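Local coordinates for protein cyclodipeptide synthase, BtCDPS (Bacillus thermoamylovorans, PDB 6ZTU) that probably makes cyclodipeptides by joining two aminoacyl groups, taken from aminoacyl-tRNAs as in other cyclodipeptide synthases, at residues A[39-51]-A[92-104]. Residues are numbered along the deposited sequence; the frame is centred on the assembly and turned at random.
Sequences KFSQNYIHQLIDW and RHFRFSEEALRKN
Both ring nitrogens of His46 are bonded to helix 92-103. His46 NE2 donates to Glu99 OE1 (3.0 Å), on the anti lone pair of that oxygen. His46 ND1 accepts from Lys103 NZ (3.0 Å). Both partners lie near the ring plane, which fixes the ring's rotation. Ala100 CB sits over one ring face, 3.4 Å from His46 ND1, and the imidazole fits as a knob among Phe96, Glu99, Ala100 and Lys103. Glu99 OE1 also accepts from Gln42 NE2 (2.9 Å) through its syn lone pair. The Gln42 chain is extended, with CG anti to the backbone N (chi1 178°). It lies over the Phe96 ring, CB above the centre and the amide stacked on it. Asp50 OD2 forms a salt bridge with Lys103 NZ (3.0 Å), and Asp50 OD1 takes a nearly straight bond from Asn104 ND2 (2.8 Å), which also bonds to Ala100 O. Alongside these polar contacts, Ile49 CG2 packs on Ala100 CB and Leu101 CD2 (3.7 Å to each). At the other end, Arg92 NH1 donates to Phe40 O (3.1 Å). The two helices run roughly parallel, crossing at -38°, in a Rossmann-like alpha/beta fold, consistent with the HUP clan.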
loop_
_atom_site.group_PDB
_atom_site.type_symbol
_atom_site.label_atom_id
_atom_site.label_comp_id
_atom_site.label_asym_id
_atom_site.label_seq_id
_atom_site.Cartn_x
_atom_site.Cartn_y
_atom_site.Cartn_z
ATOM N N LYS A 39 0.834 -6.440 -12.064
ATOM C CA LYS A 39 -0.426 -6.974 -11.556
ATOM C C LYS A 39 -1.579 -5.991 -11.734
ATOM O O LYS A 39 -2.720 -6.409 -11.971
ATOM C CB LYS A 39 -0.264 -7.331 -10.081
ATOM C CG LYS A 39 -1.517 -7.846 -9.405
ATOM C CD LYS A 39 -1.464 -9.338 -9.300
ATOM C CE LYS A 39 -2.616 -9.894 -8.512
ATOM N NZ LYS A 39 -2.661 -11.344 -8.794
ATOM N N PHE A 40 -1.309 -4.690 -11.632
ATOM C CA PHE A 40 -2.374 -3.686 -11.581
ATOM C C PHE A 40 -2.691 -3.175 -12.985
ATOM O O PHE A 40 -2.507 -2.010 -13.333
ATOM C CB PHE A 40 -1.995 -2.565 -10.627
ATOM C CG PHE A 40 -1.918 -3.018 -9.206
ATOM C CD1 PHE A 40 -3.063 -3.097 -8.432
ATOM C CD2 PHE A 40 -0.710 -3.409 -8.658
ATOM C CE1 PHE A 40 -2.999 -3.538 -7.116
ATOM C CE2 PHE A 40 -0.633 -3.853 -7.349
ATOM C CZ PHE A 40 -1.785 -3.916 -6.576
ATOM N N SER A 41 -3.195 -4.101 -13.791
ATOM C CA SER A 41 -3.782 -3.795 -15.081
ATOM C C SER A 41 -5.126 -3.096 -14.894
ATOM O O SER A 41 -5.696 -3.058 -13.801
ATOM C CB SER A 41 -3.990 -5.078 -15.878
ATOM O OG SER A 41 -4.947 -5.903 -15.223
ATOM N N GLN A 42 -5.651 -2.560 -15.997
ATOM C CA GLN A 42 -7.002 -2.014 -15.968
ATOM C C GLN A 42 -7.998 -3.053 -15.465
ATOM O O GLN A 42 -8.823 -2.770 -14.587
ATOM C CB GLN A 42 -7.387 -1.519 -17.364
ATOM C CG GLN A 42 -8.791 -0.977 -17.461
ATOM C CD GLN A 42 -9.119 -0.489 -18.858
ATOM O OE1 GLN A 42 -8.595 -1.005 -19.842
ATOM N NE2 GLN A 42 -9.980 0.516 -18.949
ATOM N N ASN A 43 -7.922 -4.276 -15.995
ATOM C CA ASN A 43 -8.879 -5.310 -15.610
ATOM C C ASN A 43 -8.804 -5.634 -14.121
ATOM O O ASN A 43 -9.842 -5.791 -13.464
ATOM C CB ASN A 43 -8.650 -6.576 -16.430
ATOM C CG ASN A 43 -9.779 -7.572 -16.279
ATOM O OD1 ASN A 43 -10.953 -7.218 -16.392
ATOM N ND2 ASN A 43 -9.432 -8.826 -15.999
ATOM N N TYR A 44 -7.591 -5.771 -13.579
ATOM C CA TYR A 44 -7.450 -6.121 -12.167
ATOM C C TYR A 44 -7.941 -4.995 -11.267
ATOM O O TYR A 44 -8.611 -5.243 -10.255
ATOM C CB TYR A 44 -5.997 -6.457 -11.848
ATOM C CG TYR A 44 -5.765 -6.912 -10.420
ATOM C CD1 TYR A 44 -6.252 -8.132 -9.973
ATOM C CD2 TYR A 44 -5.067 -6.116 -9.519
ATOM C CE1 TYR A 44 -6.045 -8.558 -8.671
ATOM C CE2 TYR A 44 -4.844 -6.539 -8.206
ATOM C CZ TYR A 44 -5.340 -7.761 -7.790
ATOM O OH TYR A 44 -5.144 -8.192 -6.492
ATOM N N ILE A 45 -7.614 -3.750 -11.614
ATOM C CA ILE A 45 -8.102 -2.620 -10.824
ATOM C C ILE A 45 -9.630 -2.603 -10.818
ATOM O O ILE A 45 -10.263 -2.388 -9.775
ATOM C CB ILE A 45 -7.489 -1.307 -11.353
ATOM C CG1 ILE A 45 -6.024 -1.200 -10.904
ATOM C CG2 ILE A 45 -8.291 -0.101 -10.884
ATOM C CD1 ILE A 45 -5.223 -0.100 -11.601
ATOM N N HIS A 46 -10.249 -2.888 -11.968
ATOM C CA HIS A 46 -11.705 -2.992 -12.000
ATOM C C HIS A 46 -12.205 -4.121 -11.105
ATOM O O HIS A 46 -13.200 -3.963 -10.389
ATOM C CB HIS A 46 -12.187 -3.182 -13.439
ATOM C CG HIS A 46 -12.397 -1.891 -14.171
ATOM N ND1 HIS A 46 -13.643 -1.318 -14.332
ATOM C CD2 HIS A 46 -11.516 -1.050 -14.764
ATOM C CE1 HIS A 46 -13.520 -0.185 -15.002
ATOM N NE2 HIS A 46 -12.240 0.002 -15.274
ATOM N N GLN A 47 -11.521 -5.267 -11.119
ATOM C CA GLN A 47 -11.936 -6.370 -10.262
ATOM C C GLN A 47 -11.865 -5.971 -8.794
ATOM O O GLN A 47 -12.786 -6.249 -8.024
ATOM C CB GLN A 47 -11.061 -7.591 -10.526
ATOM C CG GLN A 47 -11.323 -8.270 -11.853
ATOM C CD GLN A 47 -10.771 -9.678 -11.861
ATOM O OE1 GLN A 47 -9.616 -9.896 -11.509
ATOM N NE2 GLN A 47 -11.597 -10.644 -12.248
ATOM N N LEU A 48 -10.772 -5.309 -8.393
ATOM C CA LEU A 48 -10.632 -4.876 -7.003
ATOM C C LEU A 48 -11.789 -3.977 -6.592
ATOM O O LEU A 48 -12.386 -4.154 -5.524
ATOM C CB LEU A 48 -9.311 -4.135 -6.802
ATOM C CG LEU A 48 -7.991 -4.896 -6.893
ATOM C CD1 LEU A 48 -6.848 -3.901 -6.807
ATOM C CD2 LEU A 48 -7.905 -5.918 -5.764
ATOM N N ILE A 49 -12.123 -3.013 -7.443
ATOM C CA ILE A 49 -13.120 -2.014 -7.092
ATOM C C ILE A 49 -14.527 -2.586 -7.212
ATOM O O ILE A 49 -15.393 -2.294 -6.386
ATOM C CB ILE A 49 -12.914 -0.758 -7.958
ATOM C CG1 ILE A 49 -11.620 -0.046 -7.536
ATOM C CG2 ILE A 49 -14.094 0.188 -7.836
ATOM C CD1 ILE A 49 -11.138 0.995 -8.519
ATOM N N ASP A 50 -14.775 -3.428 -8.220
ATOM C CA ASP A 50 -16.079 -4.086 -8.324
ATOM C C ASP A 50 -16.371 -4.933 -7.093
ATOM O O ASP A 50 -17.452 -4.842 -6.504
ATOM C CB ASP A 50 -16.141 -4.956 -9.580
ATOM C CG ASP A 50 -16.167 -4.141 -10.853
ATOM O OD1 ASP A 50 -16.516 -2.945 -10.785
ATOM O OD2 ASP A 50 -15.844 -4.701 -11.921
ATOM N N TRP A 51 -15.413 -5.775 -6.697
ATOM C CA TRP A 51 -15.575 -6.582 -5.494
ATOM C C TRP A 51 -15.718 -5.708 -4.256
ATOM O O TRP A 51 -16.566 -5.974 -3.400
ATOM C CB TRP A 51 -14.387 -7.543 -5.349
ATOM C CG TRP A 51 -14.386 -8.360 -4.086
ATOM C CD1 TRP A 51 -15.071 -9.524 -3.855
ATOM C CD2 TRP A 51 -13.652 -8.083 -2.893
ATOM N NE1 TRP A 51 -14.811 -9.976 -2.584
ATOM C CE2 TRP A 51 -13.940 -9.112 -1.972
ATOM C CE3 TRP A 51 -12.769 -7.062 -2.514
ATOM C CZ2 TRP A 51 -13.382 -9.149 -0.690
ATOM C CZ3 TRP A 51 -12.216 -7.098 -1.241
ATOM C CH2 TRP A 51 -12.522 -8.134 -0.343
ATOM N N ARG A 92 -2.274 6.834 -14.932
ATOM C CA ARG A 92 -2.896 5.595 -15.392
ATOM C C ARG A 92 -3.719 4.950 -14.279
ATOM O O ARG A 92 -4.872 4.555 -14.488
ATOM C CB ARG A 92 -1.828 4.625 -15.908
ATOM C CG ARG A 92 -2.394 3.352 -16.526
ATOM C CD ARG A 92 -1.305 2.411 -17.058
ATOM N NE ARG A 92 -0.416 1.917 -16.006
ATOM C CZ ARG A 92 -0.603 0.791 -15.312
ATOM N NH1 ARG A 92 -1.655 0.008 -15.548
ATOM N NH2 ARG A 92 0.269 0.439 -14.372
ATOM N N HIS A 93 -3.139 4.837 -13.083
ATOM C CA HIS A 93 -3.870 4.242 -11.968
ATOM C C HIS A 93 -5.123 5.044 -11.641
ATOM O O HIS A 93 -6.187 4.471 -11.372
ATOM C CB HIS A 93 -2.967 4.151 -10.735
ATOM C CG HIS A 93 -1.933 3.071 -10.816
ATOM N ND1 HIS A 93 -0.855 3.010 -9.958
ATOM C CD2 HIS A 93 -1.804 2.018 -11.659
ATOM C CE1 HIS A 93 -0.110 1.960 -10.266
ATOM N NE2 HIS A 93 -0.662 1.345 -11.296
ATOM N N PHE A 94 -5.013 6.374 -11.648
ATOM C CA PHE A 94 -6.175 7.207 -11.353
ATOM C C PHE A 94 -7.273 7.003 -12.391
ATOM O O PHE A 94 -8.444 6.839 -12.038
ATOM C CB PHE A 94 -5.766 8.678 -11.279
ATOM C CG PHE A 94 -6.850 9.580 -10.749
ATOM C CD1 PHE A 94 -7.888 10.001 -11.569
ATOM C CD2 PHE A 94 -6.839 10.000 -9.427
ATOM C CE1 PHE A 94 -8.897 10.826 -11.076
ATOM C CE2 PHE A 94 -7.842 10.822 -8.927
ATOM C CZ PHE A 94 -8.870 11.236 -9.752
ATOM N N ARG A 95 -6.909 7.006 -13.674
ATOM C CA ARG A 95 -7.908 6.834 -14.730
ATOM C C ARG A 95 -8.695 5.543 -14.541
ATOM O O ARG A 95 -9.932 5.557 -14.491
ATOM C CB ARG A 95 -7.233 6.844 -16.104
ATOM C CG ARG A 95 -8.209 6.670 -17.276
ATOM C CD ARG A 95 -7.472 6.501 -18.604
ATOM N NE ARG A 95 -6.144 7.115 -18.563
ATOM C CZ ARG A 95 -5.012 6.480 -18.860
ATOM N NH1 ARG A 95 -5.041 5.206 -19.240
ATOM N NH2 ARG A 95 -3.850 7.121 -18.780
ATOM N N PHE A 96 -7.989 4.414 -14.429
ATOM C CA PHE A 96 -8.670 3.128 -14.304
ATOM C C PHE A 96 -9.477 3.053 -13.019
ATOM O O PHE A 96 -10.568 2.475 -12.998
ATOM C CB PHE A 96 -7.659 1.981 -14.353
ATOM C CG PHE A 96 -6.932 1.863 -15.660
ATOM C CD1 PHE A 96 -7.509 2.325 -16.836
ATOM C CD2 PHE A 96 -5.676 1.279 -15.719
ATOM C CE1 PHE A 96 -6.836 2.218 -18.041
ATOM C CE2 PHE A 96 -5.005 1.160 -16.925
ATOM C CZ PHE A 96 -5.586 1.638 -18.086
ATOM N N SER A 97 -8.941 3.595 -11.926
ATOM C CA SER A 97 -9.689 3.584 -10.675
ATOM C C SER A 97 -10.941 4.447 -10.776
ATOM O O SER A 97 -12.014 4.045 -10.319
ATOM C CB SER A 97 -8.797 4.058 -9.525
ATOM O OG SER A 97 -7.673 3.202 -9.393
ATOM N N GLU A 98 -10.815 5.642 -11.354
ATOM C CA GLU A 98 -11.978 6.513 -11.501
ATOM C C GLU A 98 -13.068 5.834 -12.326
ATOM O O GLU A 98 -14.245 5.868 -11.950
ATOM C CB GLU A 98 -11.554 7.836 -12.134
ATOM C CG GLU A 98 -12.625 8.907 -12.120
ATOM C CD GLU A 98 -13.526 8.845 -13.336
ATOM O OE1 GLU A 98 -13.084 8.313 -14.381
ATOM O OE2 GLU A 98 -14.679 9.323 -13.243
ATOM N N GLU A 99 -12.687 5.196 -13.443
ATOM C CA GLU A 99 -13.633 4.440 -14.268
ATOM C C GLU A 99 -14.470 3.485 -13.433
ATOM O O GLU A 99 -15.704 3.515 -13.471
ATOM C CB GLU A 99 -12.890 3.628 -15.328
ATOM C CG GLU A 99 -12.352 4.385 -16.502
ATOM C CD GLU A 99 -11.559 3.475 -17.422
ATOM O OE1 GLU A 99 -11.542 2.243 -17.164
ATOM O OE2 GLU A 99 -10.951 3.987 -18.389
ATOM N N ALA A 100 -13.799 2.607 -12.681
ATOM C CA ALA A 100 -14.495 1.542 -11.975
ATOM C C ALA A 100 -15.326 2.088 -10.823
ATOM O O ALA A 100 -16.429 1.596 -10.552
ATOM C CB ALA A 100 -13.482 0.507 -11.480
ATOM N N LEU A 101 -14.814 3.099 -10.121
ATOM C CA LEU A 101 -15.610 3.720 -9.071
ATOM C C LEU A 101 -16.873 4.340 -9.657
ATOM O O LEU A 101 -17.983 4.104 -9.163
ATOM C CB LEU A 101 -14.774 4.762 -8.333
ATOM C CG LEU A 101 -13.716 4.155 -7.402
ATOM C CD1 LEU A 101 -12.710 5.225 -6.971
ATOM C CD2 LEU A 101 -14.366 3.490 -6.194
ATOM N N ARG A 102 -16.720 5.105 -10.741
ATOM C CA ARG A 102 -17.878 5.719 -11.382
ATOM C C ARG A 102 -18.863 4.661 -11.866
ATOM O O ARG A 102 -20.075 4.794 -11.665
ATOM C CB ARG A 102 -17.418 6.606 -12.540
ATOM C CG ARG A 102 -18.558 7.188 -13.362
ATOM C CD ARG A 102 -18.093 8.386 -14.180
ATOM N NE ARG A 102 -16.741 8.216 -14.706
ATOM C CZ ARG A 102 -16.441 7.539 -15.813
ATOM N NH1 ARG A 102 -17.400 6.956 -16.520
ATOM N NH2 ARG A 102 -15.177 7.439 -16.213
ATOM N N LYS A 103 -18.353 3.586 -12.472
ATOM C CA LYS A 103 -19.206 2.485 -12.910
ATOM C C LYS A 103 -20.060 1.941 -11.772
ATOM O O LYS A 103 -21.213 1.545 -11.985
ATOM C CB LYS A 103 -18.336 1.377 -13.508
ATOM C CG LYS A 103 -19.095 0.167 -14.013
ATOM C CD LYS A 103 -18.130 -0.881 -14.554
ATOM C CE LYS A 103 -17.420 -1.618 -13.425
ATOM N NZ LYS A 103 -16.358 -2.547 -13.927
ATOM N N ASN A 104 -19.519 1.915 -10.553
ATOM C CA ASN A 104 -20.233 1.397 -9.396
ATOM C C ASN A 104 -21.032 2.458 -8.655
ATOM O O ASN A 104 -21.538 2.176 -7.565
ATOM C CB ASN A 104 -19.248 0.749 -8.415
ATOM C CG ASN A 104 -18.761 -0.596 -8.888
ATOM O OD1 ASN A 104 -19.368 -1.618 -8.577
ATOM N ND2 ASN A 104 -17.642 -0.612 -9.613
#